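Local coordinates for coenzyme F420-dependent N(5),N(10)-methenyltetrahydromethanopterin reductase-related protein (Desulfurobacterium thermolithotrophum DSM 11699, PDB 6HUZ) that binds the iron-guanylylpyridinol cofactor and methenyl-tetrahydrofolate as a bacterial paralog of [Fe]-hydrogenase, and uses tetrahydrofolate derivatives as substrates, at residues A[206-209]-A[210-214]; A[237-240]-A[241-245]. All coordinates share one frame; numbering follows the deposited sequence.

Interaction 1: residues A[206-209]-A[210-214]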
loop_
_atom_site.group_PDB
_atom_site.type_symbol
_atom_site.label_atom_id
_atom_site.label_comp_id
_atom_site.label_asym_id
_atom_site.label_seq_id
_atom_site.Cartn_x
_atom_site.Cartn_y
_atom_site.Cartn_z
ATOM N N GLY A 206 9.976 6.429 -5.835
ATOM C CA GLY A 206 8.730 5.995 -5.186
ATOM C C GLY A 206 8.505 6.547 -3.787
ATOM O O GLY A 206 7.470 6.283 -3.166
ATOM N N ILE A 207 9.441 7.340 -3.268
ATOM C CA ILE A 207 9.259 7.936 -1.952
ATOM C C ILE A 207 7.966 8.777 -1.991
ATOM O O ILE A 207 7.358 8.972 -0.969
ATOM C CB ILE A 207 10.477 8.785 -1.523
ATOM C CG1 ILE A 207 10.282 9.432 -0.124
ATOM C CG2 ILE A 207 10.866 9.885 -2.569
ATOM C CD1 ILE A 207 9.999 8.480 1.070
ATOM N N VAL A 208 7.569 9.299 -3.159
ATOM C CA VAL A 208 6.346 10.086 -3.246
ATOM C C VAL A 208 5.165 9.206 -2.784
ATOM O O VAL A 208 4.391 9.639 -1.971
ATOM C CB VAL A 208 6.092 10.616 -4.662
ATOM C CG1 VAL A 208 4.681 11.202 -4.780
ATOM C CG2 VAL A 208 7.130 11.672 -5.025
ATOM N N THR A 209 5.029 7.993 -3.337
ATOM C CA THR A 209 3.948 7.095 -2.946
ATOM C C THR A 209 4.175 6.586 -1.525
ATOM O O THR A 209 3.222 6.445 -0.735
ATOM C CB THR A 209 3.847 5.944 -3.953
ATOM O OG1 THR A 209 5.123 5.350 -4.158
ATOM C CG2 THR A 209 3.389 6.417 -5.289
ATOM N N THR A 210 5.427 6.298 -1.188
ATOM C CA THR A 210 5.752 5.777 0.149
ATOM C C THR A 210 5.329 6.794 1.236
ATOM O O THR A 210 4.579 6.468 2.155
ATOM C CB THR A 210 7.267 5.461 0.273
ATOM O OG1 THR A 210 7.618 4.430 -0.635
ATOM C CG2 THR A 210 7.654 4.996 1.700
ATOM N N ALA A 211 5.795 8.035 1.092
ATOM C CA ALA A 211 5.481 9.079 2.070
ATOM C C ALA A 211 3.996 9.486 2.074
ATOM O O ALA A 211 3.476 9.699 3.130
ATOM C CB ALA A 211 6.379 10.298 1.835
ATOM N N ILE A 212 3.335 9.616 0.919
ATOM C CA ILE A 212 1.921 9.988 0.916
ATOM C C ILE A 212 1.102 8.883 1.613
ATOM O O ILE A 212 0.290 9.177 2.472
ATOM C CB ILE A 212 1.422 10.269 -0.529
ATOM C CG1 ILE A 212 2.045 11.576 -1.039
ATOM C CG2 ILE A 212 -0.110 10.359 -0.527
ATOM C CD1 ILE A 212 1.906 11.818 -2.575
ATOM N N ALA A 213 1.328 7.612 1.258
ATOM C CA ALA A 213 0.599 6.487 1.871
ATOM C C ALA A 213 0.862 6.372 3.381
ATOM O O ALA A 213 -0.048 6.108 4.182
ATOM C CB ALA A 213 0.991 5.193 1.165
ATOM N N PHE A 214 2.088 6.575 3.776
ATOM C CA PHE A 214 2.478 6.498 5.180
ATOM C C PHE A 214 1.815 7.633 5.917
ATOM O O PHE A 214 1.208 7.389 6.960
ATOM C CB PHE A 214 4.006 6.631 5.310
ATOM C CG PHE A 214 4.442 6.829 6.731
ATOM C CD1 PHE A 214 4.681 5.748 7.558
ATOM C CD2 PHE A 214 4.574 8.104 7.260
ATOM C CE1 PHE A 214 5.055 5.941 8.886
ATOM C CE2 PHE A 214 4.970 8.292 8.561
ATOM C CZ PHE A 214 5.200 7.213 9.377
#
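The carbonyl of G206 is the flat group on which T209 and T210 converge. T210 N arrives nearly head-on, 2.8 Å from G206 O, whereas the hydroxyl of T209 lies in the carbonyl plane and donates to a lone pair of the same oxygen, with OG1 2.7 Å from G206 O and a C=O...donor angle of 128°. A chi1 of 50° sets OG1 of T209 between its own N and carbonyl carbon, turning the hydroxyl back toward the helix start. The S242 hydroxyl of the second subunit sits among these oxygens, sharing hydrogen bonds with T209 OG1, T210 OG1 and G206 O, and T210 OG1 also hydrogen-bonds to P201 O, so polar residues suit this buried corner. A valine in place of T209 lacks the hydroxyl and would probably leave G206 O without its in-plane donor and S242 of the second subunit with one partner fewer. Elsewhere on the turn the packing is apolar. CG1 of V208 runs alongside I212, 3.6 Å from its CD1. The small methyl of A211 leaves room for CD1 of I207, which lies 4.1 Å from both A211 CB and T210 CB. I207 also touches the bound methenyltetrahydrofolate. Straight i to i+4 bonds such as A211 N to I207 O, 2.8 Å, complete the first turn of helix 207-228, a helix start placed between the folate pocket and the subunit interface.

Interaction 2: residues A[237-240]-A[241-245]. With NA (sodium ion), chain H.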
loop_
_atom_site.group_PDB
_atom_site.type_symbol
_atom_site.label_atom_id
_atom_site.label_comp_id
_atom_site.label_asym_id
_atom_site.label_seq_id
_atom_site.Cartn_x
_atom_site.Cartn_y
_atom_site.Cartn_z
ATOM N N PHE A 237 -5.623 -3.207 10.753
ATOM C CA PHE A 237 -6.119 -4.150 9.750
ATOM C C PHE A 237 -6.542 -3.323 8.508
ATOM O O PHE A 237 -6.169 -3.661 7.398
ATOM C CB PHE A 237 -7.360 -4.934 10.271
ATOM C CG PHE A 237 -7.960 -5.754 9.155
ATOM C CD1 PHE A 237 -7.434 -6.992 8.826
ATOM C CD2 PHE A 237 -9.012 -5.256 8.391
ATOM C CE1 PHE A 237 -7.948 -7.715 7.751
ATOM C CE2 PHE A 237 -9.530 -5.988 7.326
ATOM C CZ PHE A 237 -8.993 -7.211 7.016
ATOM N N GLN A 238 -7.313 -2.239 8.711
ATOM C CA GLN A 238 -7.765 -1.372 7.608
ATOM C C GLN A 238 -6.581 -0.788 6.825
ATOM O O GLN A 238 -6.620 -0.804 5.601
ATOM C CB GLN A 238 -8.644 -0.237 8.143
ATOM C CG GLN A 238 -10.023 -0.721 8.597
ATOM C CD GLN A 238 -10.914 -1.116 7.450
ATOM O OE1 GLN A 238 -10.972 -0.439 6.394
ATOM N NE2 GLN A 238 -11.641 -2.212 7.613
ATOM N N ILE A 239 -5.537 -0.312 7.499
ATOM C CA ILE A 239 -4.341 0.238 6.793
ATOM C C ILE A 239 -3.689 -0.880 5.965
ATOM O O ILE A 239 -3.463 -0.702 4.783
ATOM C CB ILE A 239 -3.306 0.800 7.808
ATOM C CG1 ILE A 239 -3.886 2.044 8.515
ATOM C CG2 ILE A 239 -1.931 1.147 7.111
ATOM C CD1 ILE A 239 -3.211 2.354 9.780
ATOM N N ALA A 240 -3.393 -2.019 6.596
ATOM C CA ALA A 240 -2.751 -3.136 5.906
ATOM C C ALA A 240 -3.541 -3.584 4.705
ATOM O O ALA A 240 -2.974 -3.772 3.637
ATOM C CB ALA A 240 -2.548 -4.312 6.869
ATOM N N GLN A 241 -4.859 -3.760 4.868
ATOM C CA GLN A 241 -5.689 -4.217 3.786
ATOM C C GLN A 241 -5.717 -3.247 2.647
ATOM O O GLN A 241 -5.641 -3.702 1.530
ATOM C CB GLN A 241 -7.151 -4.456 4.245
ATOM C CG GLN A 241 -8.009 -5.075 3.129
ATOM C CD GLN A 241 -9.473 -5.275 3.493
ATOM O OE1 GLN A 241 -10.018 -6.368 3.389
ATOM N NE2 GLN A 241 -10.165 -4.230 3.896
ATOM N N SER A 242 -5.951 -1.944 2.908
ATOM C CA SER A 242 -6.055 -0.964 1.839
ATOM C C SER A 242 -4.818 -1.002 0.975
ATOM O O SER A 242 -4.921 -1.082 -0.249
ATOM C CB SER A 242 -6.205 0.470 2.397
ATOM O OG SER A 242 -7.462 0.710 3.016
ATOM N N LEU A 243 -3.646 -0.920 1.614
ATOM C CA LEU A 243 -2.389 -0.867 0.878
ATOM C C LEU A 243 -2.041 -2.167 0.172
ATOM O O LEU A 243 -1.545 -2.097 -0.952
ATOM C CB LEU A 243 -1.261 -0.367 1.784
ATOM C CG LEU A 243 -1.569 0.979 2.475
ATOM C CD1 LEU A 243 -0.413 1.421 3.341
ATOM C CD2 LEU A 243 -2.016 2.073 1.465
ATOM N N GLN A 244 -2.322 -3.331 0.782
ATOM C CA GLN A 244 -2.063 -4.629 0.136
ATOM C C GLN A 244 -2.938 -4.697 -1.124
ATOM O O GLN A 244 -2.476 -5.111 -2.169
ATOM C CB GLN A 244 -2.471 -5.780 1.066
ATOM C CG GLN A 244 -2.178 -7.188 0.560
ATOM C CD GLN A 244 -0.725 -7.412 0.218
ATOM O OE1 GLN A 244 0.111 -7.724 1.078
ATOM N NE2 GLN A 244 -0.391 -7.255 -1.044
ATOM N N VAL A 245 -4.224 -4.310 -1.011
ATOM C CA VAL A 245 -5.128 -4.358 -2.159
ATOM C C VAL A 245 -4.636 -3.492 -3.324
ATOM O O VAL A 245 -4.604 -3.965 -4.466
ATOM C CB VAL A 245 -6.573 -4.007 -1.744
ATOM C CG1 VAL A 245 -7.443 -3.680 -2.953
ATOM C CG2 VAL A 245 -7.178 -5.152 -0.943
HETATM NA NA NA H . -9.120 -1.257 4.228
#
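Side chains one turn apart, F237 with Q241 and Q238 with S242, meet within helix 232-262, where the helix is buried against the second subunit. Q238 and S242 are joined through a sodium ion. Q238 O lies 2.9 Å from the sodium and Q238 OE1 3.0 Å from it, because a bend at chi2 (-71°) curls the amide back to the ion; S242 OG is 2.8 Å from the sodium and also hydrogen-bonds to T210 OG1 of the second subunit. A glutamine suits the place by offering an oxygen to the ion while its NE2 bonds to D204 of the second subunit. CB of Q241 stands over one face of the F237 ring. With CG anti to the backbone N (chi1 -174°) and the chain extended beyond, the Q241 amide reaches CE2 and CZ of that ring, CD 3.9 Å from F237 CE2, its plane turned 60° to the ring; NE2 goes on to S200 of the second subunit. I239 and L243 run side by side; apolar groups suit them, since I239 faces A217 and Y220 of helix 207-228 and L243 packs on I246 of the second subunit. Q238 O both accepts S242 N and binds the sodium, giving a metal site built on one turn of an interface helix.

In the fold
Both contacts are buried single-helix turns, interaction 1 at the start of helix 207-228 and interaction 2 within the next helix, 232-262, farther from the centre of the chain. Within one chain their centres lie 15 Å apart without touching, though the two helices pack on each other. Across the dimer the two contacts of opposite subunits meet: the polar corner of one is completed by the serine of the other, and A213 packs on L243 of the second subunit, consistent with the intertwined dimers of the [Fe]-hydrogenase family. Their chemistry differs: interaction 1 concentrates hydroxyls round one carbonyl and borders the folate, whereas interaction 2 uses glutamines and a sodium ion.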